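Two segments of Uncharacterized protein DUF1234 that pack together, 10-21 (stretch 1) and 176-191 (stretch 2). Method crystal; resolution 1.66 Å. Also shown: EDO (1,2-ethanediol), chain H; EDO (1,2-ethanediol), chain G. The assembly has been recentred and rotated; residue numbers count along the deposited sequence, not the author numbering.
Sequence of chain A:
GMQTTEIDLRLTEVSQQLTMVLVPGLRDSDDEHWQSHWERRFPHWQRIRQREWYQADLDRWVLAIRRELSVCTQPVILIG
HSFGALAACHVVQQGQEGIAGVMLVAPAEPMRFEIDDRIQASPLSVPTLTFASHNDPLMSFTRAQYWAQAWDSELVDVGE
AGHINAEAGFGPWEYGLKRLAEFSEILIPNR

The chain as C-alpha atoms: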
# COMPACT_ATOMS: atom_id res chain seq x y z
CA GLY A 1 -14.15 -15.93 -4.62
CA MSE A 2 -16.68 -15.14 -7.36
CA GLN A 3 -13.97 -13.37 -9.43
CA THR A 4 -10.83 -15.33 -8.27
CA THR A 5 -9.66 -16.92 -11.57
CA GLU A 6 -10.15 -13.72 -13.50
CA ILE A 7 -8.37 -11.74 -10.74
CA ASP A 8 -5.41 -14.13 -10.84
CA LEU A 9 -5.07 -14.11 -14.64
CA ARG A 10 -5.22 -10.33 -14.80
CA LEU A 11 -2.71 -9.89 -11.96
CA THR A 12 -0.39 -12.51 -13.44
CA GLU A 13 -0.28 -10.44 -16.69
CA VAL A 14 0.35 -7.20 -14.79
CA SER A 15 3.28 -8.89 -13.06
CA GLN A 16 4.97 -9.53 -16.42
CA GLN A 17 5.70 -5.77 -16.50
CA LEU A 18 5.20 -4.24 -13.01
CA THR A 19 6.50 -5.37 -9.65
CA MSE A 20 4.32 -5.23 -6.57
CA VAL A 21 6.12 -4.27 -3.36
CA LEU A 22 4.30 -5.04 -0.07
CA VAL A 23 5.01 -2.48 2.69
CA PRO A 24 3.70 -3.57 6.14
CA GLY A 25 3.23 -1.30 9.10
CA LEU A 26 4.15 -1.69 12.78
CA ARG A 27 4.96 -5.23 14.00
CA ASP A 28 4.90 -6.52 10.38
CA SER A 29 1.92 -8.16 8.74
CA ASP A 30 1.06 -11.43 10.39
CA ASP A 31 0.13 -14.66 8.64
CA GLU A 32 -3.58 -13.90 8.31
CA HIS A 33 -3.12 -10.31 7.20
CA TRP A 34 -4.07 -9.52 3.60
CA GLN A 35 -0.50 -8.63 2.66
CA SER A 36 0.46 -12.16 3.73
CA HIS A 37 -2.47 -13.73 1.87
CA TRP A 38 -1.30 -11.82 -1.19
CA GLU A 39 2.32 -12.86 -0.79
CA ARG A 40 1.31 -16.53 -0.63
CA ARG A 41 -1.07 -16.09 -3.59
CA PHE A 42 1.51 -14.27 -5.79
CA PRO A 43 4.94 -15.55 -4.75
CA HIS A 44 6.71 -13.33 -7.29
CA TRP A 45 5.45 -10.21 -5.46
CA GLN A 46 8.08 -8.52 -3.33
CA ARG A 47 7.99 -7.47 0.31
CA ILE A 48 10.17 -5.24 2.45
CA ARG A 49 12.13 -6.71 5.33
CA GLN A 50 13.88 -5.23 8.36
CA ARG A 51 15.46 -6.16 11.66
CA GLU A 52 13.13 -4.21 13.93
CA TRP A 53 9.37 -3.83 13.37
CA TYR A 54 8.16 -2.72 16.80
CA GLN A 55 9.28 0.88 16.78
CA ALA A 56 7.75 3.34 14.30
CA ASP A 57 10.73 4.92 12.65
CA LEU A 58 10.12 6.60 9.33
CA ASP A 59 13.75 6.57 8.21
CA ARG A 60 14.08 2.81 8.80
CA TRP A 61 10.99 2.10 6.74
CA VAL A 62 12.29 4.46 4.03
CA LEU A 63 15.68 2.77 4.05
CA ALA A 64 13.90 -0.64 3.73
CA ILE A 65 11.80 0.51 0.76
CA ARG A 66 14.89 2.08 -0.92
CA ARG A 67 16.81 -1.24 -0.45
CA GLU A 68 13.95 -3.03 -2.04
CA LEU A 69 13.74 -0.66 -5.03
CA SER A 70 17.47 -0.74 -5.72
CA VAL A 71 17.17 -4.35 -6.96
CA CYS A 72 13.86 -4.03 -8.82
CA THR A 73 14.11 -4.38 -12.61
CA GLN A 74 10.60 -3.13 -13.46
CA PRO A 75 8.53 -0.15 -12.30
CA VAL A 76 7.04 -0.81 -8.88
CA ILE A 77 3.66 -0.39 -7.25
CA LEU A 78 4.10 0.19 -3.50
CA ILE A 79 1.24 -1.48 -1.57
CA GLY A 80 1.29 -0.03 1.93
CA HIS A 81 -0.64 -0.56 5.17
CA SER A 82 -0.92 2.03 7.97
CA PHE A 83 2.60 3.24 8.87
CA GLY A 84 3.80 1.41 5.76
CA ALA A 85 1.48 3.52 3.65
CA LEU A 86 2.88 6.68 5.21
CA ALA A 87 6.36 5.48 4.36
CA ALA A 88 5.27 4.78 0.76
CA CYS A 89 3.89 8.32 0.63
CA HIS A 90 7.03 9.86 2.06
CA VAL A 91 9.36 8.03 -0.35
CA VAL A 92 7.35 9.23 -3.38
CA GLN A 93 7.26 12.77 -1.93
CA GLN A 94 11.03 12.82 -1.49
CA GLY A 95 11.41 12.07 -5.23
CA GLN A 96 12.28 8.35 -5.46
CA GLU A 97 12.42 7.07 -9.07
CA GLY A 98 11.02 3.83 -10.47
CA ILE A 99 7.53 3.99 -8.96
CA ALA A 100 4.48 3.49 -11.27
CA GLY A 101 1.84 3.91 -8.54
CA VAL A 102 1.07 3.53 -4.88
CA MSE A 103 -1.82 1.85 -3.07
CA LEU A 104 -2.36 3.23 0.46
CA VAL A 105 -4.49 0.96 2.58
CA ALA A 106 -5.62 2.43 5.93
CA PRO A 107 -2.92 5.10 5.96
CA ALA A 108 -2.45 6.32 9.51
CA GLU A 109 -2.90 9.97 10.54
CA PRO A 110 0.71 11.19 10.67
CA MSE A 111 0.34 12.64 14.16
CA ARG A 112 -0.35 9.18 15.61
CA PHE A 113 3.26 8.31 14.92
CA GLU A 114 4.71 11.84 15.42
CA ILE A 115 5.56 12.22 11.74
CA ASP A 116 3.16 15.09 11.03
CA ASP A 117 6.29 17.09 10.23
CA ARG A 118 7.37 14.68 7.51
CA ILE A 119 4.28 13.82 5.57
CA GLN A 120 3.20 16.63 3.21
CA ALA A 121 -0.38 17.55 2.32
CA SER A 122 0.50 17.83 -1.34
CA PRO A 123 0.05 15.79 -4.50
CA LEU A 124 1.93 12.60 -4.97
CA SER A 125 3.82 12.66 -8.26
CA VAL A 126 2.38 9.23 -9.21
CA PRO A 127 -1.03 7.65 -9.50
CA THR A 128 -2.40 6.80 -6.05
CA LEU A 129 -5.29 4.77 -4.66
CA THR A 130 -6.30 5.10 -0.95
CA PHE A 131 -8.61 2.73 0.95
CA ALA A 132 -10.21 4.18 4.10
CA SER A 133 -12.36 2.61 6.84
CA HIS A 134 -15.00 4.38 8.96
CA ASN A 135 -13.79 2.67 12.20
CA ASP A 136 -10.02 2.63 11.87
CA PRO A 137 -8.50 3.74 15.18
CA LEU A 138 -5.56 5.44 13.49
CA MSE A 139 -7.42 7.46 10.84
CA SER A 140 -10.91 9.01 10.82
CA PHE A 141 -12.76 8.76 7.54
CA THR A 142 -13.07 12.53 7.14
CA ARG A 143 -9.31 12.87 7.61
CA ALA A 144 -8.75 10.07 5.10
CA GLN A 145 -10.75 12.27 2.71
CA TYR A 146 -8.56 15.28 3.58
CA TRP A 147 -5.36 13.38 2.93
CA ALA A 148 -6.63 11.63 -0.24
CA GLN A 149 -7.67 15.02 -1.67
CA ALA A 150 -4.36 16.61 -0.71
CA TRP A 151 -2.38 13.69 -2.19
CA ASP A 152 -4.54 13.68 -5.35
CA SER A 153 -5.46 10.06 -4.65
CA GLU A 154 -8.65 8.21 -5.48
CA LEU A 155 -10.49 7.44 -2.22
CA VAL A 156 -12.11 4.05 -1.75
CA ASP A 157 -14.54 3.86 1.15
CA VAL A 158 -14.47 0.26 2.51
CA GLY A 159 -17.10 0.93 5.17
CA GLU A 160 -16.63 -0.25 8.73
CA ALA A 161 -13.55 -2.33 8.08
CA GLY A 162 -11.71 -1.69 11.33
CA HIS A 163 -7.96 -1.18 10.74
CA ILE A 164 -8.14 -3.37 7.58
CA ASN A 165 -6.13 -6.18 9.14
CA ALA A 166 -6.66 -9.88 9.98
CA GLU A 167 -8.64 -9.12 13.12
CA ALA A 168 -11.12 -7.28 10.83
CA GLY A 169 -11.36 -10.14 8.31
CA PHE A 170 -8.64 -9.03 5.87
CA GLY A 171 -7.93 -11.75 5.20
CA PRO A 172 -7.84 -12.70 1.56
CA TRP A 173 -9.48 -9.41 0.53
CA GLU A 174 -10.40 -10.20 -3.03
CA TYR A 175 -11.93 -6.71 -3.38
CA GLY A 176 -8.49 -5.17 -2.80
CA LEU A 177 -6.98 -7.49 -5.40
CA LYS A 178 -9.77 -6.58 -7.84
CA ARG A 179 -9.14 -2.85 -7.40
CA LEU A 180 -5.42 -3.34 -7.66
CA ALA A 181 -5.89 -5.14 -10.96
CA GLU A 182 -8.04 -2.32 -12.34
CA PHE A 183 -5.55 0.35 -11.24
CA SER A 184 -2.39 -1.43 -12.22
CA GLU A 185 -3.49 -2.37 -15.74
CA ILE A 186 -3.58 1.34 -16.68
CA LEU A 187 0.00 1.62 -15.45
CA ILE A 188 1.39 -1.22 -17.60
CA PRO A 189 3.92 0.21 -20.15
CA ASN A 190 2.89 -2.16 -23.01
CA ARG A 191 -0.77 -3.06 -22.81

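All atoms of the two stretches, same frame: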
# COMPACT_ATOMS: atom_id res chain seq x y z
N ARG A 10 -5.50 -11.73 -14.53
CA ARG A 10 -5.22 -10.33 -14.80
C ARG A 10 -3.99 -9.89 -14.03
O ARG A 10 -3.12 -9.25 -14.60
CB ARG A 10 -6.42 -9.45 -14.44
CG ARG A 10 -7.55 -9.53 -15.47
CD ARG A 10 -8.78 -8.81 -15.00
NE ARG A 10 -8.64 -7.35 -15.04
CZ ARG A 10 -9.62 -6.54 -14.66
NH1 ARG A 10 -10.77 -7.02 -14.20
NH2 ARG A 10 -9.47 -5.24 -14.66
N LEU A 11 -3.88 -10.30 -12.76
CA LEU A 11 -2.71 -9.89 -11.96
C LEU A 11 -1.42 -10.57 -12.41
O LEU A 11 -0.35 -9.96 -12.39
CB LEU A 11 -2.94 -10.06 -10.45
CG LEU A 11 -3.82 -8.95 -9.87
CD1 LEU A 11 -4.35 -9.38 -8.47
CD2 LEU A 11 -3.13 -7.61 -9.85
N THR A 12 -1.54 -11.80 -12.87
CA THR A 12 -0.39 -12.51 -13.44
C THR A 12 0.15 -11.78 -14.69
O THR A 12 1.36 -11.58 -14.82
CB THR A 12 -0.76 -14.01 -13.72
OG1 THR A 12 -1.02 -14.66 -12.47
CG2 THR A 12 0.38 -14.71 -14.46
N GLU A 13 -0.72 -11.29 -15.56
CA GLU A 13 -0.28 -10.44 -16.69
C GLU A 13 0.35 -9.12 -16.27
O GLU A 13 1.33 -8.67 -16.88
CB GLU A 13 -1.43 -10.13 -17.63
CG GLU A 13 -1.95 -11.33 -18.38
CD GLU A 13 -0.89 -11.95 -19.27
OE1 GLU A 13 -0.37 -11.23 -20.15
OE2 GLU A 13 -0.57 -13.15 -19.07
N VAL A 14 -0.23 -8.46 -15.28
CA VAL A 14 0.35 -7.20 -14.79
C VAL A 14 1.77 -7.44 -14.30
O VAL A 14 2.66 -6.65 -14.55
CB VAL A 14 -0.51 -6.60 -13.66
CG1 VAL A 14 0.23 -5.52 -12.87
CG2 VAL A 14 -1.87 -6.07 -14.24
N SER A 15 1.98 -8.56 -13.61
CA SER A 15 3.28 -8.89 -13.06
C SER A 15 4.36 -9.15 -14.10
O SER A 15 5.55 -9.05 -13.82
CB SER A 15 3.13 -10.07 -12.10
OG SER A 15 2.40 -9.66 -10.96
N GLN A 16 3.98 -9.43 -15.33
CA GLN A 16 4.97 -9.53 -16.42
C GLN A 16 5.72 -8.21 -16.65
O GLN A 16 6.80 -8.22 -17.25
CB GLN A 16 4.33 -9.93 -17.75
CG GLN A 16 3.35 -11.08 -17.71
CD GLN A 16 4.01 -12.42 -17.58
OE1 GLN A 16 4.84 -12.64 -16.70
NE2 GLN A 16 3.62 -13.34 -18.45
N GLN A 17 5.13 -7.09 -16.22
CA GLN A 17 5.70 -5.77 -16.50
C GLN A 17 5.84 -4.80 -15.31
O GLN A 17 6.57 -3.84 -15.40
CB GLN A 17 4.86 -5.08 -17.55
CG GLN A 17 4.91 -5.73 -18.93
CD GLN A 17 4.27 -4.83 -19.98
OE1 GLN A 17 4.69 -3.70 -20.17
NE2 GLN A 17 3.23 -5.33 -20.64
N LEU A 18 5.12 -5.05 -14.22
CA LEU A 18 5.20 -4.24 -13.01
C LEU A 18 5.48 -5.14 -11.82
O LEU A 18 5.02 -6.26 -11.79
CB LEU A 18 3.87 -3.52 -12.72
CG LEU A 18 3.40 -2.55 -13.79
CD1 LEU A 18 2.02 -2.00 -13.48
CD2 LEU A 18 4.44 -1.40 -13.95
N THR A 19 6.20 -4.61 -10.84
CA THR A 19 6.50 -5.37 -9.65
C THR A 19 5.73 -4.81 -8.48
O THR A 19 5.81 -3.60 -8.21
CB THR A 19 8.02 -5.30 -9.37
OG1 THR A 19 8.71 -5.98 -10.42
CG2 THR A 19 8.39 -5.92 -8.04
N MSE A 20 4.99 -5.65 -7.78
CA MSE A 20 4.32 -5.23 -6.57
C MSE A 20 5.28 -5.33 -5.41
O MSE A 20 5.92 -6.36 -5.23
CB MSE A 20 3.16 -6.15 -6.24
CG MSE A 20 2.17 -6.34 -7.34
SE MSE A 20 1.43 -4.77 -8.12
CE MSE A 20 -0.09 -5.57 -9.02
N VAL A 21 5.34 -4.27 -4.60
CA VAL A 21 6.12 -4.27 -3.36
C VAL A 21 5.19 -4.08 -2.15
O VAL A 21 4.61 -3.01 -1.99
CB VAL A 21 7.24 -3.23 -3.40
CG1 VAL A 21 8.03 -3.32 -2.11
CG2 VAL A 21 8.17 -3.47 -4.61
N GLY A 176 -9.75 -5.88 -2.62
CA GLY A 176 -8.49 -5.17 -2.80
C GLY A 176 -7.69 -5.63 -4.02
O GLY A 176 -7.12 -4.82 -4.78
N LEU A 177 -7.61 -6.94 -4.22
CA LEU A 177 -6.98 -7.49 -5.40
C LEU A 177 -7.66 -7.06 -6.68
O LEU A 177 -7.00 -6.74 -7.67
CB LEU A 177 -6.96 -9.01 -5.31
CG LEU A 177 -6.01 -9.62 -4.29
CD1 LEU A 177 -6.23 -11.13 -4.32
CD2 LEU A 177 -4.50 -9.23 -4.58
N LYS A 178 -8.99 -7.08 -6.68
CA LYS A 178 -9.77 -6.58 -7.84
C LYS A 178 -9.44 -5.12 -8.16
O LYS A 178 -9.13 -4.80 -9.28
CB LYS A 178 -11.28 -6.76 -7.60
CG LYS A 178 -12.17 -6.26 -8.75
CD LYS A 178 -13.70 -6.28 -8.46
CE LYS A 178 -14.21 -4.90 -7.93
NZ LYS A 178 -14.45 -3.79 -8.94
N ARG A 179 -9.52 -4.24 -7.17
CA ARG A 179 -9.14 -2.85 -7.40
C ARG A 179 -7.71 -2.66 -7.85
O ARG A 179 -7.41 -1.81 -8.69
CB ARG A 179 -9.42 -2.01 -6.14
CG ARG A 179 -10.85 -1.97 -5.82
CD ARG A 179 -11.65 -1.41 -6.96
NE ARG A 179 -11.23 -0.06 -7.31
CZ ARG A 179 -11.82 1.07 -6.90
NH1 ARG A 179 -12.90 1.03 -6.13
NH2 ARG A 179 -11.35 2.24 -7.33
N LEU A 180 -6.79 -3.40 -7.26
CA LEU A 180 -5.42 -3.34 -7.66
C LEU A 180 -5.25 -3.71 -9.14
O LEU A 180 -4.48 -3.12 -9.85
CB LEU A 180 -4.61 -4.31 -6.81
CG LEU A 180 -3.11 -4.42 -7.13
CD1 LEU A 180 -2.36 -3.06 -7.07
CD2 LEU A 180 -2.50 -5.45 -6.25
N ALA A 181 -5.95 -4.73 -9.58
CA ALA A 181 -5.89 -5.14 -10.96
C ALA A 181 -6.33 -4.03 -11.90
O ALA A 181 -5.64 -3.70 -12.86
CB ALA A 181 -6.77 -6.45 -11.13
N GLU A 182 -7.46 -3.42 -11.58
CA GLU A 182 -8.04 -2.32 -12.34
C GLU A 182 -7.08 -1.17 -12.51
O GLU A 182 -6.88 -0.64 -13.61
CB GLU A 182 -9.33 -1.86 -11.67
CG GLU A 182 -10.43 -2.93 -11.71
CD GLU A 182 -11.63 -2.65 -10.86
OE1 GLU A 182 -11.64 -1.58 -10.25
OE2 GLU A 182 -12.54 -3.50 -10.80
N PHE A 183 -6.51 -0.77 -11.37
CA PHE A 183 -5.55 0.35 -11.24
C PHE A 183 -4.25 0.07 -11.93
O PHE A 183 -3.75 0.91 -12.68
CB PHE A 183 -5.34 0.55 -9.73
CG PHE A 183 -4.28 1.55 -9.33
CD1 PHE A 183 -4.45 2.90 -9.59
CD2 PHE A 183 -3.18 1.15 -8.61
CE1 PHE A 183 -3.50 3.82 -9.14
CE2 PHE A 183 -2.22 2.04 -8.17
CZ PHE A 183 -2.35 3.35 -8.43
N SER A 184 -3.66 -1.08 -11.65
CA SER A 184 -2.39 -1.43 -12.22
C SER A 184 -2.42 -1.63 -13.71
O SER A 184 -1.47 -1.26 -14.37
CB SER A 184 -1.76 -2.64 -11.51
OG SER A 184 -2.54 -3.83 -11.69
N GLU A 185 -3.50 -2.17 -14.28
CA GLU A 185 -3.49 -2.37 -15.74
C GLU A 185 -3.24 -1.08 -16.50
O GLU A 185 -2.54 -1.09 -17.52
CB GLU A 185 -4.78 -3.03 -16.21
CG GLU A 185 -4.84 -4.47 -15.82
CD GLU A 185 -6.17 -5.11 -16.10
OE1 GLU A 185 -7.13 -4.36 -16.32
OE2 GLU A 185 -6.25 -6.36 -16.10
N ILE A 186 -3.76 0.04 -16.00
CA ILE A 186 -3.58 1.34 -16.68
C ILE A 186 -2.17 1.86 -16.47
O ILE A 186 -1.78 2.81 -17.10
CB ILE A 186 -4.65 2.41 -16.31
CG1 ILE A 186 -4.74 2.68 -14.84
CG2 ILE A 186 -6.04 1.94 -16.81
CD1 ILE A 186 -5.49 3.95 -14.50
N LEU A 187 -1.39 1.22 -15.61
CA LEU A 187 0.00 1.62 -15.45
C LEU A 187 0.98 0.74 -16.22
O LEU A 187 2.20 0.98 -16.18
CB LEU A 187 0.35 1.59 -13.96
CG LEU A 187 -0.53 2.43 -13.02
CD1 LEU A 187 -0.17 2.21 -11.56
CD2 LEU A 187 -0.50 3.93 -13.45
N ILE A 188 0.50 -0.30 -16.87
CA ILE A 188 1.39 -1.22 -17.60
C ILE A 188 1.97 -0.46 -18.80
O ILE A 188 1.23 0.20 -19.50
CB ILE A 188 0.62 -2.46 -18.06
CG1 ILE A 188 0.31 -3.34 -16.86
CG2 ILE A 188 1.45 -3.30 -19.05
CD1 ILE A 188 -0.65 -4.47 -17.20
N PRO A 189 3.30 -0.49 -18.99
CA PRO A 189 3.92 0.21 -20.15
C PRO A 189 3.45 -0.24 -21.53
O PRO A 189 3.22 0.62 -22.39
CB PRO A 189 5.42 -0.08 -19.98
CG PRO A 189 5.57 -0.27 -18.53
CD PRO A 189 4.32 -1.02 -18.09
N ASN A 190 3.30 -1.56 -21.73
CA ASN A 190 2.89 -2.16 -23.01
C ASN A 190 1.66 -3.02 -22.85
O ASN A 190 1.76 -4.21 -22.58
CB ASN A 190 4.03 -3.00 -23.56
CG ASN A 190 5.27 -2.18 -23.80
OD1 ASN A 190 5.24 -1.25 -24.60
ND2 ASN A 190 6.38 -2.54 -23.13
N ARG A 191 0.51 -2.41 -23.06
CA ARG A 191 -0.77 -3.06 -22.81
C ARG A 191 -1.44 -3.25 -24.19
O ARG A 191 -1.50 -2.32 -25.02
CB ARG A 191 -1.60 -2.16 -21.87
CG ARG A 191 -2.72 -2.85 -21.04
CD ARG A 191 -3.68 -1.79 -20.57
NE ARG A 191 -4.95 -2.31 -20.04
CZ ARG A 191 -5.95 -1.51 -19.66
NH1 ARG A 191 -5.78 -0.20 -19.75
NH2 ARG A 191 -7.11 -2.00 -19.16
OXT ARG A 191 -1.93 -4.35 -24.52
C1 EDO H . -11.93 -9.95 -12.57
O1 EDO H . -11.86 -9.56 -13.96
C2 EDO H . -11.71 -8.81 -11.56
O2 EDO H . -12.94 -8.28 -11.05
C1 EDO G . -1.23 6.03 -16.77
O1 EDO G . -0.16 5.42 -17.53
C2 EDO G . -2.32 6.59 -17.69
O2 EDO G . -2.83 5.52 -18.51
O HOH W 1 -4.24 -7.71 -16.90
O HOH W 2 -12.48 -5.58 -12.23

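Two polar clamps and an apolar seam join residues 10-21 to the C-terminal segment 176-191. At the first, R10 forms a two-pronged salt bridge with E185: NE of R10 donates to OE2 of E185 at 2.8 Å, nearly straight at 174°, and NH2 of R10 donates to OE1 of E185 at 3.0 Å. The CA-to-CB bond of E185 points sideways, yet its extended side chain (chi1 m, chi2 t) brings the carboxylate nearer to stretch 1, where it meets the edge of the guanidinium. A181 CB lies over one face of that group, 4.4 Å from R10 NE. Water 1 reinforces the pair, donating to R10 O (3.0 Å) and to E185 OE2 (2.6 Å). Water 2 accepts from R10 NH1 (3.0 Å) and donates to E182 OE2 (2.5 Å), while the chain H ethanediol, probably from the crystallisation liquor, takes a further hydrogen bond from R10 NH1 to its O1 (2.8 Å).

At the second clamp the side-chain amide of Q17 reads the backbone of N190 in both directions: Q17 NE2 donates to N190 O at 2.7 Å, and N190 N donates to Q17 OE1 at 3.0 Å. A primary amide, with donor and acceptor side by side, suits this task, and it fastens the chain's C-terminal tail beyond the type I turn E185-I188. The Q17 amide also packs closely on I188, with Q17 NE2 3.1 Å from I188 CG2.

Alongside the clamps, the helix that carries L11 and V14 runs beside the one that carries L177 to S184 at 42°, their axes approaching to 9.7 Å. L11 is the knob of this crossing, its side chain set among L177, L180, A181 and S184; CD1 of L11 lies 3.9 Å from L177 CD2, and CD2 of L11 lies 4.0 Å from A181 CB. At A181, whose short side chain points toward the partner, the backbones are close, with L11 CA 5.8 Å from A181 CA. One turn on, V14 points toward the partner and places its CG2 3.6 Å from I188 CD1, while V14 CG1 lies 3.5 Å from S184 OG. That hydroxyl is satisfied within its own helix, donating to L180 O at 2.8 Å, so it can be buried against apolar neighbours.

L18 extends the seam past the helix, its CD1 4.0 Å from both L187 CB and I188 CG1. From the strand, selenomethionine M20 reaches L180, M20 CE to L180 CD2 at 3.7 Å. L11, L18, M20, L177 and L180 are buried, and their apolar side chains need no polar partners there. Together the two stretches bury 774 Å², counting both sides.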